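Local structure of ileal bile acid-binding protein (Danio rerio, 3EM0) at residues 9-14 with 39-44. The protein binds bile acids such as cholate and probably carries them, as an intracellular lipid-binding protein, in the cytoplasm. Numbering follows the deposited sequence.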
ATOM      1  N   LYS A   9      13.169   6.032   1.594  1.00 31.48           N
ATOM      2  CA  LYS A   9      12.547   5.424   2.757  1.00 32.18           C
ATOM      3  C   LYS A   9      11.445   6.364   3.231  1.00 31.39           C
ATOM      4  O   LYS A   9      11.653   7.580   3.285  1.00 31.11           O
ATOM      5  CB  LYS A   9      13.611   5.227   3.846  1.00 31.72           C
ATOM      6  CG  LYS A   9      13.177   4.448   5.073  1.00 33.56           C
ATOM      7  CD  LYS A   9      14.398   4.154   5.975  1.00 34.20           C
ATOM      8  CE  LYS A   9      13.959   3.816   7.403  1.00 37.85           C
ATOM      9  NZ  LYS A   9      15.096   3.587   8.349  1.00 39.61           N
ATOM     10  N   TRP A  10      10.285   5.799   3.562  1.00 30.92           N
ATOM     11  CA  TRP A  10       9.094   6.579   3.930  1.00 30.97           C
ATOM     12  C   TRP A  10       8.472   6.033   5.207  1.00 30.72           C
ATOM     13  O   TRP A  10       8.517   4.842   5.448  1.00 30.92           O
ATOM     14  CB  TRP A  10       8.044   6.549   2.807  1.00 30.74           C
ATOM     15  CG  TRP A  10       8.578   6.901   1.437  1.00 31.19           C
ATOM     16  CD1 TRP A  10       9.242   6.067   0.575  1.00 30.32           C
ATOM     17  CD2 TRP A  10       8.497   8.178   0.784  1.00 30.35           C
ATOM     18  NE1 TRP A  10       9.579   6.747  -0.568  1.00 31.66           N
ATOM     19  CE2 TRP A  10       9.132   8.044  -0.470  1.00 31.25           C
ATOM     20  CE3 TRP A  10       7.943   9.424   1.140  1.00 29.04           C
ATOM     21  CZ2 TRP A  10       9.230   9.107  -1.380  1.00 30.78           C
ATOM     22  CZ3 TRP A  10       8.049  10.482   0.243  1.00 30.43           C
ATOM     23  CH2 TRP A  10       8.687  10.316  -1.006  1.00 31.08           C
ATOM     24  N   GLU A  11       7.877   6.904   6.012  1.00 30.44           N
ATOM     25  CA  GLU A  11       7.282   6.482   7.269  1.00 30.97           C
ATOM     26  C   GLU A  11       5.861   7.011   7.435  1.00 30.36           C
ATOM     27  O   GLU A  11       5.620   8.211   7.305  1.00 29.93           O
ATOM     28  CB  GLU A  11       8.156   6.923   8.447  1.00 30.84           C
ATOM     29  CG  GLU A  11       7.637   6.488   9.805  1.00 32.69           C
ATOM     30  CD  GLU A  11       8.388   7.151  10.952  1.00 33.31           C
ATOM     31  OE1 GLU A  11       9.632   7.234  10.896  1.00 37.81           O
ATOM     32  OE2 GLU A  11       7.738   7.589  11.911  1.00 36.72           O
ATOM     33  N   THR A  12       4.933   6.104   7.743  1.00 30.39           N
ATOM     34  CA  THR A  12       3.521   6.456   7.927  1.00 30.77           C
ATOM     35  C   THR A  12       3.329   7.583   8.959  1.00 31.68           C
ATOM     36  O   THR A  12       3.808   7.480  10.093  1.00 32.11           O
ATOM     37  CB  THR A  12       2.674   5.202   8.291  1.00 30.69           C
ATOM     38  OG1 THR A  12       2.828   4.218   7.264  1.00 30.74           O
ATOM     39  CG2 THR A  12       1.198   5.538   8.430  1.00 29.13           C
ATOM     40  N   GLU A  13       2.651   8.662   8.551  1.00 31.92           N
ATOM     41  CA  GLU A  13       2.299   9.740   9.483  1.00 32.22           C
ATOM     42  C   GLU A  13       0.784   9.850   9.761  1.00 31.61           C
ATOM     43  O   GLU A  13       0.370  10.320  10.817  1.00 31.17           O
ATOM     44  CB  GLU A  13       2.891  11.079   9.044  1.00 32.13           C
ATOM     45  CG  GLU A  13       2.473  11.567   7.673  1.00 33.01           C
ATOM     46  CD  GLU A  13       2.768  13.053   7.477  1.00 34.14           C
ATOM     47  OE1 GLU A  13       1.955  13.746   6.823  1.00 37.35           O
ATOM     48  OE2 GLU A  13       3.805  13.537   7.977  1.00 36.07           O
ATOM     49  N   SER A  14      -0.036   9.417   8.807  1.00 31.12           N
ATOM     50  CA  SER A  14      -1.485   9.443   8.990  1.00 30.91           C
ATOM     51  C   SER A  14      -2.143   8.334   8.200  1.00 30.83           C
ATOM     52  O   SER A  14      -1.633   7.903   7.156  1.00 30.31           O
ATOM     53  CB  SER A  14      -2.090  10.821   8.645  1.00 31.03           C
ATOM     54  OG  SER A  14      -1.768  11.237   7.326  1.00 31.12           O
ATOM     55  N   LYS A  39       3.199   2.440  12.803  1.00 40.73           N
ATOM     56  CA  LYS A  39       3.604   3.294  11.687  1.00 39.56           C
ATOM     57  C   LYS A  39       4.554   2.568  10.727  1.00 38.16           C
ATOM     58  O   LYS A  39       5.751   2.462  10.976  1.00 37.97           O
ATOM     59  CB  LYS A  39       4.218   4.598  12.212  1.00 40.14           C
ATOM     60  CG  LYS A  39       3.260   5.458  13.065  1.00 42.09           C
ATOM     61  CD  LYS A  39       2.153   6.082  12.192  1.00 45.82           C
ATOM     62  CE  LYS A  39       0.896   6.475  12.973  1.00 47.13           C
ATOM     63  NZ  LYS A  39      -0.271   6.579  12.028  1.00 48.93           N
ATOM     64  N   LEU A  40       4.001   2.067   9.627  1.00 36.49           N
ATOM     65  CA  LEU A  40       4.757   1.291   8.641  1.00 35.01           C
ATOM     66  C   LEU A  40       5.844   2.097   7.929  1.00 33.87           C
ATOM     67  O   LEU A  40       5.596   3.205   7.440  1.00 33.76           O
ATOM     68  CB  LEU A  40       3.806   0.656   7.608  1.00 34.89           C
ATOM     69  CG  LEU A  40       4.436  -0.187   6.483  1.00 34.32           C
ATOM     70  CD1 LEU A  40       4.944  -1.507   6.987  1.00 35.16           C
ATOM     71  CD2 LEU A  40       3.458  -0.433   5.375  1.00 35.52           C
ATOM     72  N   VAL A  41       7.043   1.523   7.880  1.00 32.78           N
ATOM     73  CA  VAL A  41       8.146   2.045   7.075  1.00 32.00           C
ATOM     74  C   VAL A  41       8.183   1.320   5.718  1.00 31.81           C
ATOM     75  O   VAL A  41       8.098   0.092   5.658  1.00 31.21           O
ATOM     76  CB  VAL A  41       9.514   1.929   7.803  1.00 31.93           C
ATOM     77  CG1 VAL A  41      10.638   2.398   6.907  1.00 31.06           C
ATOM     78  CG2 VAL A  41       9.509   2.735   9.120  1.00 31.38           C
ATOM     79  N   THR A  42       8.272   2.107   4.642  1.00 31.85           N
ATOM     80  CA  THR A  42       8.340   1.607   3.255  1.00 31.76           C
ATOM     81  C   THR A  42       9.656   2.033   2.610  1.00 31.42           C
ATOM     82  O   THR A  42      10.041   3.189   2.695  1.00 31.06           O
ATOM     83  CB  THR A  42       7.179   2.165   2.407  1.00 31.85           C
ATOM     84  OG1 THR A  42       5.928   1.824   3.022  1.00 32.79           O
ATOM     85  CG2 THR A  42       7.212   1.621   0.947  1.00 31.73           C
ATOM     86  N   GLU A  43      10.351   1.092   1.987  1.00 31.59           N
ATOM     87  CA  GLU A  43      11.551   1.416   1.234  1.00 32.00           C
ATOM     88  C   GLU A  43      11.376   1.100  -0.254  1.00 31.26           C
ATOM     89  O   GLU A  43      11.019  -0.017  -0.644  1.00 31.34           O
ATOM     90  CB  GLU A  43      12.766   0.715   1.835  1.00 32.85           C
ATOM     91  CG  GLU A  43      14.103   1.281   1.390  1.00 36.80           C
ATOM     92  CD  GLU A  43      15.160   1.243   2.482  1.00 42.72           C
ATOM     93  OE1 GLU A  43      16.177   1.956   2.325  1.00 45.02           O
ATOM     94  OE2 GLU A  43      14.978   0.521   3.499  1.00 44.23           O
ATOM     95  N   ILE A  44      11.612   2.104  -1.085  1.00 30.61           N
ATOM     96  CA  ILE A  44      11.391   1.964  -2.500  1.00 30.11           C
ATOM     97  C   ILE A  44      12.679   2.178  -3.282  1.00 30.72           C
ATOM     98  O   ILE A  44      13.362   3.176  -3.095  1.00 30.43           O
ATOM     99  CB  ILE A  44      10.288   2.941  -2.999  1.00 30.33           C
ATOM    100  CG1 ILE A  44       8.948   2.689  -2.277  1.00 28.99           C
ATOM    101  CG2 ILE A  44      10.123   2.823  -4.505  1.00 29.39           C
ATOM    102  CD1 ILE A  44       7.967   3.874  -2.345  1.00 29.23           C
TER
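With chi1 at -57°, T12 turns OG1 to the side of its own backbone N, where the hydroxyl can reach the carbonyl oxygen that the amide already uses. T12 OG1 lies 3.0 Å from L40 O, on a lone pair in the carbonyl plane. T12 N, also 3.0 Å from L40 O, comes in tilted from that plane. K39 bends at chi2 (-70°) and runs at about a right angle to the T12 side chain, its CD 3.9 Å from T12 CG2. The strands pair antiparallel. W10 and T42 form the hydrogen-bonded pair, W10 N to T42 O at 2.8 Å and T42 N to W10 O at 2.9 Å. E11-V41 and K9-E43 are the flanking non-hydrogen-bonded pairs. On their face of the sheet the extended K9 chain slants over V41, CE 3.6 Å from CG1. On the other face, I44 CD1 meets the pyrrole part of the W10 indole obliquely, 3.7 Å from NE1, whose hydrogen bond goes to F6 O. The far end of L40 leads away from strand 8-16 and touches Q55, which binds cholate. Strand 8-16 lies between 41-47 and 124-133, and helices 18-24 and 29-35 lie in the connection from 8-16 to 41-47, as in the helix-capped beta-barrel of fatty-acid-binding proteins.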